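PDB 1O89: probable acrylyl-CoA reductase AcuI from Escherichia coli, which probably catalyses the NADPH-dependent reduction of acrylyl-CoA to propanoyl-CoA and works as a homodimer of the zinc-containing alcohol dehydrogenase family. Local coordinates for residues L22-Q30 with I68-P82. Sequence-based numbering, arbitrary orientation.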
loop_
_atom_site.group_PDB
_atom_site.type_symbol
_atom_site.label_atom_id
_atom_site.label_comp_id
_atom_site.label_asym_id
_atom_site.label_seq_id
_atom_site.Cartn_x
_atom_site.Cartn_y
_atom_site.Cartn_z
ATOM N N LEU A 22 39.748 -20.772 9.281
ATOM C CA LEU A 22 39.122 -20.007 8.153
ATOM C C LEU A 22 39.572 -18.534 8.076
ATOM O O LEU A 22 39.653 -17.842 9.089
ATOM C CB LEU A 22 37.591 -20.070 8.244
ATOM C CG LEU A 22 36.976 -19.419 9.490
ATOM C CD1 LEU A 22 36.171 -18.209 9.114
ATOM C CD2 LEU A 22 36.135 -20.411 10.284
ATOM N N GLN A 23 39.862 -18.068 6.863
ATOM C CA GLN A 23 40.167 -16.667 6.614
ATOM C C GLN A 23 38.874 -15.864 6.549
ATOM O O GLN A 23 37.866 -16.326 6.037
ATOM C CB GLN A 23 40.925 -16.493 5.292
ATOM C CG GLN A 23 42.263 -17.189 5.232
ATOM C CD GLN A 23 43.417 -16.317 5.725
ATOM O OE1 GLN A 23 43.920 -15.459 4.984
ATOM N NE2 GLN A 23 43.845 -16.546 6.964
ATOM N N ALA A 24 38.934 -14.634 7.032
ATOM C CA ALA A 24 37.760 -13.777 7.108
ATOM C C ALA A 24 38.178 -12.325 7.243
ATOM O O ALA A 24 39.149 -12.022 7.940
ATOM C CB ALA A 24 36.924 -14.175 8.293
ATOM N N LEU A 25 37.462 -11.431 6.566
ATOM C CA LEU A 25 37.563 -10.010 6.857
ATOM C C LEU A 25 36.730 -9.738 8.111
ATOM O O LEU A 25 35.518 -9.897 8.092
ATOM C CB LEU A 25 37.073 -9.155 5.690
ATOM C CG LEU A 25 37.321 -7.645 5.872
ATOM C CD1 LEU A 25 38.741 -7.290 5.501
ATOM C CD2 LEU A 25 36.334 -6.816 5.059
ATOM N N LEU A 26 37.411 -9.357 9.190
ATOM C CA LEU A 26 36.800 -9.082 10.486
ATOM C C LEU A 26 36.796 -7.577 10.783
ATOM O O LEU A 26 37.817 -6.904 10.676
ATOM C CB LEU A 26 37.557 -9.834 11.595
ATOM C CG LEU A 26 36.858 -10.016 12.953
ATOM C CD1 LEU A 26 35.706 -10.993 12.835
ATOM C CD2 LEU A 26 37.834 -10.487 14.038
ATOM N N LEU A 27 35.625 -7.065 11.146
ATOM C CA LEU A 27 35.471 -5.682 11.563
ATOM C C LEU A 27 35.490 -5.635 13.079
ATOM O O LEU A 27 34.781 -6.388 13.729
ATOM C CB LEU A 27 34.156 -5.105 11.036
ATOM C CG LEU A 27 33.955 -5.160 9.518
ATOM C CD1 LEU A 27 32.732 -4.331 9.092
ATOM C CD2 LEU A 27 35.212 -4.704 8.784
ATOM N N GLU A 28 36.326 -4.765 13.628
ATOM C CA GLU A 28 36.434 -4.570 15.073
ATOM C C GLU A 28 36.337 -3.080 15.373
ATOM O O GLU A 28 36.788 -2.263 14.572
ATOM C CB GLU A 28 37.777 -5.104 15.574
ATOM C CG GLU A 28 37.894 -6.617 15.536
ATOM C CD GLU A 28 39.299 -7.118 15.826
ATOM O OE1 GLU A 28 40.209 -6.916 14.987
ATOM O OE2 GLU A 28 39.493 -7.722 16.897
ATOM N N GLN A 29 35.747 -2.719 16.509
ATOM C CA GLN A 29 35.730 -1.324 16.939
ATOM C C GLN A 29 36.844 -1.136 17.961
ATOM O O GLN A 29 36.695 -1.542 19.119
ATOM C CB GLN A 29 34.372 -0.936 17.546
ATOM C CG GLN A 29 33.450 -0.180 16.586
ATOM C CD GLN A 29 32.290 0.532 17.281
ATOM O OE1 GLN A 29 31.322 0.931 16.626
ATOM N NE2 GLN A 29 32.384 0.693 18.592
ATOM N N GLN A 30 37.954 -0.533 17.526
ATOM C CA GLN A 30 39.123 -0.303 18.384
ATOM C C GLN A 30 39.468 1.183 18.459
ATOM O O GLN A 30 39.617 1.851 17.423
ATOM C CB GLN A 30 40.323 -1.102 17.869
ATOM N N ILE A 68 32.478 -1.655 6.384
ATOM C CA ILE A 68 33.917 -1.865 6.336
ATOM C C ILE A 68 34.672 -0.572 6.615
ATOM O O ILE A 68 35.667 -0.576 7.345
ATOM C CB ILE A 68 34.327 -2.495 4.973
ATOM C CG1 ILE A 68 33.872 -3.963 4.928
ATOM C CG2 ILE A 68 35.842 -2.385 4.751
ATOM C CD1 ILE A 68 33.778 -4.564 3.525
ATOM N N THR A 69 34.184 0.530 6.053
ATOM C CA THR A 69 34.853 1.837 6.176
ATOM C C THR A 69 34.654 2.496 7.545
ATOM O O THR A 69 35.367 3.448 7.890
ATOM C CB THR A 69 34.357 2.808 5.079
ATOM O OG1 THR A 69 32.920 2.867 5.078
ATOM C CG2 THR A 69 34.726 2.298 3.689
ATOM N N GLY A 70 33.679 1.999 8.305
ATOM C CA GLY A 70 33.329 2.559 9.599
ATOM C C GLY A 70 32.311 3.679 9.539
ATOM O O GLY A 70 31.968 4.251 10.571
ATOM N N LYS A 71 31.833 4.001 8.338
ATOM C CA LYS A 71 30.795 5.017 8.168
ATOM C C LYS A 71 29.438 4.321 8.316
ATOM O O LYS A 71 29.379 3.111 8.527
ATOM C CB LYS A 71 30.939 5.730 6.811
ATOM C CG LYS A 71 32.398 6.054 6.418
ATOM C CD LYS A 71 32.634 7.534 6.142
ATOM C CE LYS A 71 34.102 7.901 6.313
ATOM N NZ LYS A 71 34.518 8.960 5.360
ATOM N N GLY A 72 28.350 5.081 8.245
ATOM C CA GLY A 72 27.026 4.522 8.479
ATOM C C GLY A 72 26.853 3.981 9.898
ATOM O O GLY A 72 27.577 4.379 10.819
ATOM N N LYS A 73 25.891 3.077 10.069
ATOM C CA LYS A 73 25.600 2.476 11.370
ATOM C C LYS A 73 24.746 1.230 11.131
ATOM O O LYS A 73 23.643 1.100 11.650
ATOM C CB LYS A 73 24.877 3.477 12.292
ATOM C CG LYS A 73 25.793 4.360 13.168
ATOM C CD LYS A 73 25.185 4.619 14.550
ATOM C CE LYS A 73 25.819 5.825 15.242
ATOM N NZ LYS A 73 25.883 5.666 16.725
ATOM N N ILE A 74 25.268 0.326 10.321
ATOM C CA ILE A 74 24.575 -0.910 9.961
ATOM C C ILE A 74 24.994 -2.032 10.913
ATOM O O ILE A 74 24.425 -3.136 10.896
ATOM C CB ILE A 74 24.900 -1.247 8.476
ATOM C CG1 ILE A 74 24.144 -0.272 7.568
ATOM C CG2 ILE A 74 24.566 -2.705 8.105
ATOM C CD1 ILE A 74 24.717 -0.158 6.190
ATOM N N ILE A 75 25.987 -1.737 11.754
ATOM C CA ILE A 75 26.583 -2.737 12.627
ATOM C C ILE A 75 26.653 -2.204 14.053
ATOM O O ILE A 75 27.226 -1.149 14.326
ATOM C CB ILE A 75 27.977 -3.154 12.098
ATOM C CG1 ILE A 75 27.859 -3.545 10.615
ATOM C CG2 ILE A 75 28.565 -4.292 12.960
ATOM C CD1 ILE A 75 28.927 -4.455 10.115
ATOM N N ARG A 76 26.030 -2.961 14.945
ATOM C CA ARG A 76 25.991 -2.655 16.363
ATOM C C ARG A 76 26.945 -3.590 17.122
ATOM O O ARG A 76 27.516 -3.196 18.136
ATOM C CB ARG A 76 24.548 -2.808 16.862
ATOM C CG ARG A 76 24.415 -3.177 18.330
ATOM C CD ARG A 76 23.026 -3.016 18.902
ATOM N NE ARG A 76 23.110 -2.891 20.348
ATOM C CZ ARG A 76 22.449 -2.004 21.083
ATOM N NH1 ARG A 76 21.609 -1.130 20.532
ATOM N NH2 ARG A 76 22.622 -1.998 22.391
ATOM N N ASN A 77 27.126 -4.813 16.609
ATOM C CA ASN A 77 27.810 -5.879 17.326
ATOM C C ASN A 77 29.137 -6.244 16.688
ATOM O O ASN A 77 29.193 -6.643 15.529
ATOM C CB ASN A 77 26.925 -7.126 17.387
ATOM C CG ASN A 77 25.543 -6.836 17.938
ATOM O OD1 ASN A 77 24.711 -6.276 17.235
ATOM N ND2 ASN A 77 25.288 -7.219 19.188
ATOM N N PHE A 78 30.198 -6.126 17.477
ATOM C CA PHE A 78 31.551 -6.401 17.052
ATOM C C PHE A 78 32.174 -7.456 17.980
ATOM O O PHE A 78 31.850 -7.512 19.164
ATOM C CB PHE A 78 32.375 -5.117 17.073
ATOM C CG PHE A 78 31.873 -4.055 16.129
ATOM C CD1 PHE A 78 32.338 -3.993 14.813
ATOM C CD2 PHE A 78 30.943 -3.105 16.554
ATOM C CE1 PHE A 78 31.878 -3.013 13.939
ATOM C CE2 PHE A 78 30.484 -2.118 15.684
ATOM C CZ PHE A 78 30.952 -2.074 14.373
ATOM N N PRO A 79 33.080 -8.285 17.463
ATOM C CA PRO A 79 33.570 -8.198 16.085
ATOM C C PRO A 79 32.558 -8.769 15.090
ATOM O O PRO A 79 31.726 -9.581 15.482
ATOM C CB PRO A 79 34.858 -9.044 16.109
ATOM C CG PRO A 79 34.793 -9.894 17.356
ATOM C CD PRO A 79 33.685 -9.400 18.207
ATOM N N MET A 80 32.638 -8.361 13.826
ATOM C CA MET A 80 31.635 -8.756 12.828
ATOM C C MET A 80 32.266 -9.078 11.501
ATOM O O MET A 80 33.128 -8.345 11.047
ATOM C CB MET A 80 30.625 -7.614 12.638
ATOM C CG MET A 80 29.533 -7.870 11.607
ATOM S SD MET A 80 28.582 -9.361 11.912
ATOM C CE MET A 80 28.217 -9.169 13.592
ATOM N N ILE A 81 31.830 -10.168 10.877
ATOM C CA ILE A 81 32.191 -10.471 9.494
ATOM C C ILE A 81 31.065 -9.956 8.581
ATOM O O ILE A 81 29.943 -10.448 8.664
ATOM C CB ILE A 81 32.363 -11.966 9.280
ATOM C CG1 ILE A 81 33.564 -12.495 10.067
ATOM C CG2 ILE A 81 32.551 -12.264 7.797
ATOM C CD1 ILE A 81 33.675 -14.009 10.052
ATOM N N PRO A 82 31.354 -8.983 7.721
ATOM C CA PRO A 82 30.341 -8.415 6.833
ATOM C C PRO A 82 30.057 -9.325 5.636
ATOM O O PRO A 82 30.582 -10.435 5.543
ATOM C CB PRO A 82 30.968 -7.100 6.388
ATOM C CG PRO A 82 32.437 -7.348 6.434
ATOM C CD PRO A 82 32.677 -8.385 7.493
#
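Leu27 and Met80 pair as a single antiparallel hydrogen-bonded bridge, each backbone serving as donor and acceptor to the other: Leu27 N to Met80 O is 2.8 Å and Met80 N to Leu27 O 2.9 Å. Leu27 O also receives a CA-H...O contact from Pro79, the residue that follows a cis peptide bond. The Leu27 side chain, its CG anti to the carbonyl carbon (chi1 -57°), runs into the tightly packed part. There CD1 meets Ile75 CD1 at 3.9 Å, the Leu27 and Ile68 side chains cross at about a right angle, CD2 of Leu27 against CG1 of Ile68, and Leu27 CG rests on Pro82 CD. Leu25 joins this cluster through CD2, 3.7 Å from Ile68 CD1. Elsewhere along the strand, Leu26 lies alongside Pro79, and its CD1 touches Ile81 CG1, while Ala24 CB reaches Ile81 CD1.

Toward solvent the packing is looser: Glu28 CG touches Pro79 CB, and the Phe78 ring lies between Ile75 CG2 on one face and Gln29 CG on the other; the latter makes a CH-pi contact 3.8 Å from the centroid, and Leu27 O lies in plane at the ring edge. Replacing Phe78 by an alanine would probably open a gap between Ile75 and Gln29 and leave the exposed glutamine side chain free to swing.

The contact thus ties strand 23-28, which pairs with strand 35-40 and, at Gln23 and Leu25, is also hydrogen-bonded through its backbone to Glu121 and Leu119, to the loop that follows helix 62-69 in the GroES-like domain. Ala67 of that helix touches both Leu27 and Ile75, Trp116 NE1 is hydrogen-bonded to Pro79 O, and helix 324-332 packs against Leu25 and Ile68.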